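Local coordinates for major pollen allergen Pla l 1 (Plantago lanceolata, PDB 4Z8W), which is a secreted major pollen allergen of the Ole e 1 family that binds a zinc ion, at residues A[39-42]-A[48-51]. Sequence-based numbering, arbitrary orientation.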
loop_
_atom_site.group_PDB
_atom_site.type_symbol
_atom_site.label_atom_id
_atom_site.label_comp_id
_atom_site.label_asym_id
_atom_site.label_seq_id
_atom_site.Cartn_x
_atom_site.Cartn_y
_atom_site.Cartn_z
ATOM N N GLN A 39 -5.663 -3.108 1.139
ATOM C CA GLN A 39 -6.484 -3.166 2.326
ATOM C C GLN A 39 -5.745 -2.542 3.517
ATOM O O GLN A 39 -4.565 -2.885 3.774
ATOM C CB GLN A 39 -6.803 -4.632 2.636
ATOM C CG GLN A 39 -7.695 -4.843 3.855
ATOM C CD GLN A 39 -8.202 -6.261 3.908
ATOM O OE1 GLN A 39 -8.754 -6.758 2.908
ATOM N NE2 GLN A 39 -7.965 -6.947 5.033
ATOM N N LEU A 40 -6.433 -1.600 4.152
ATOM C CA LEU A 40 -6.077 -1.047 5.509
ATOM C C LEU A 40 -6.565 -1.952 6.653
ATOM O O LEU A 40 -7.747 -2.326 6.697
ATOM C CB LEU A 40 -6.616 0.391 5.657
ATOM C CG LEU A 40 -6.502 0.917 7.136
ATOM C CD1 LEU A 40 -5.037 1.147 7.528
ATOM C CD2 LEU A 40 -7.336 2.172 7.439
ATOM N N ASP A 41 -5.660 -2.398 7.525
ATOM C CA ASP A 41 -5.980 -3.195 8.711
ATOM C C ASP A 41 -5.369 -2.541 9.922
ATOM O O ASP A 41 -4.150 -2.219 9.900
ATOM C CB ASP A 41 -5.387 -4.615 8.604
ATOM C CG ASP A 41 -5.992 -5.413 7.419
ATOM O OD1 ASP A 41 -7.221 -5.468 7.311
ATOM O OD2 ASP A 41 -5.244 -5.902 6.561
ATOM N N CYS A 42 -6.178 -2.347 10.964
ATOM C CA CYS A 42 -5.720 -1.729 12.239
ATOM C C CYS A 42 -6.095 -2.695 13.357
ATOM O O CYS A 42 -7.235 -3.209 13.408
ATOM C CB CYS A 42 -6.423 -0.399 12.546
ATOM S SG CYS A 42 -6.332 0.908 11.317
ATOM N N LYS A 48 -5.294 -8.398 17.542
ATOM C CA LYS A 48 -5.885 -9.013 16.346
ATOM C C LYS A 48 -6.437 -7.837 15.503
ATOM O O LYS A 48 -6.705 -6.788 16.067
ATOM C CB LYS A 48 -7.000 -9.994 16.741
ATOM C CG LYS A 48 -8.187 -9.354 17.489
ATOM C CD LYS A 48 -9.132 -10.428 18.044
ATOM C CE LYS A 48 -10.426 -10.578 17.227
ATOM N NZ LYS A 48 -10.163 -10.837 15.767
ATOM N N VAL A 49 -6.582 -7.997 14.186
ATOM C CA VAL A 49 -7.184 -6.954 13.330
ATOM C C VAL A 49 -8.613 -6.684 13.757
ATOM O O VAL A 49 -9.429 -7.584 13.798
ATOM C CB VAL A 49 -7.090 -7.280 11.803
ATOM C CG1 VAL A 49 -7.885 -6.289 10.918
ATOM C CG2 VAL A 49 -5.633 -7.343 11.364
ATOM N N ILE A 50 -8.959 -5.443 14.064
ATOM C CA ILE A 50 -10.357 -5.214 14.410
ATOM C C ILE A 50 -11.014 -4.119 13.637
ATOM O O ILE A 50 -12.178 -3.879 13.829
ATOM C CB ILE A 50 -10.610 -5.078 15.924
ATOM C CG1 ILE A 50 -9.856 -3.897 16.516
ATOM C CG2 ILE A 50 -10.225 -6.368 16.649
ATOM C CD1 ILE A 50 -10.218 -3.670 17.973
ATOM N N TYR A 51 -10.276 -3.447 12.743
ATOM C CA TYR A 51 -10.878 -2.444 11.846
ATOM C C TYR A 51 -10.131 -2.603 10.545
ATOM O O TYR A 51 -8.868 -2.600 10.552
ATOM C CB TYR A 51 -10.722 -1.037 12.386
ATOM C CG TYR A 51 -11.226 0.078 11.502
ATOM C CD1 TYR A 51 -12.552 0.446 11.536
ATOM C CD2 TYR A 51 -10.356 0.801 10.646
ATOM C CE1 TYR A 51 -13.058 1.491 10.774
ATOM C CE2 TYR A 51 -10.864 1.834 9.834
ATOM C CZ TYR A 51 -12.230 2.160 9.905
ATOM O OH TYR A 51 -12.783 3.198 9.147
#
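A classic beta bulge closes the hairpin between strands 37-42 and 51-56, where Ile50 and Tyr51 face Cys42. Cys42 O takes both amides: Ile50 N lies 2.9 Å from Cys42 O, tilted 16° from the carbonyl plane, while Tyr51 N, 3.1 Å from Cys42 O, lies in that plane. In return Cys42 N donates to Tyr51 O at 2.7 Å, almost in line with the C=O bond (170° at the oxygen), which makes Cys42 and Tyr51 an antiparallel hydrogen-bonded pair. The Asp41 CA-H also points at Tyr51 O. The bulge joins the edge strand of the four-stranded antiparallel sheet to its neighbour, at the end of the loop that carries the zinc ligand Asp45. Cys42 SG, disulfide-bonded to Cys74 on the next strand, meets the edge of the Tyr51 ring, 4.1 Å from CD2 of Tyr51. Leu40 CD2 reaches the same edge at CE2. With its CG anti to the backbone N (chi1 176°), the tyrosine extends past these two side chains; its ring stacks on His71 and its OH hydrogen-bonds Val68 N. Just before the bulge, Val49 CG1 and CG2 pack on Asp41 CB; Asp41 OD1 accepts Gln39 NE2 at 2.8 Å through its syn lone pair and also bonds Ser52 OG.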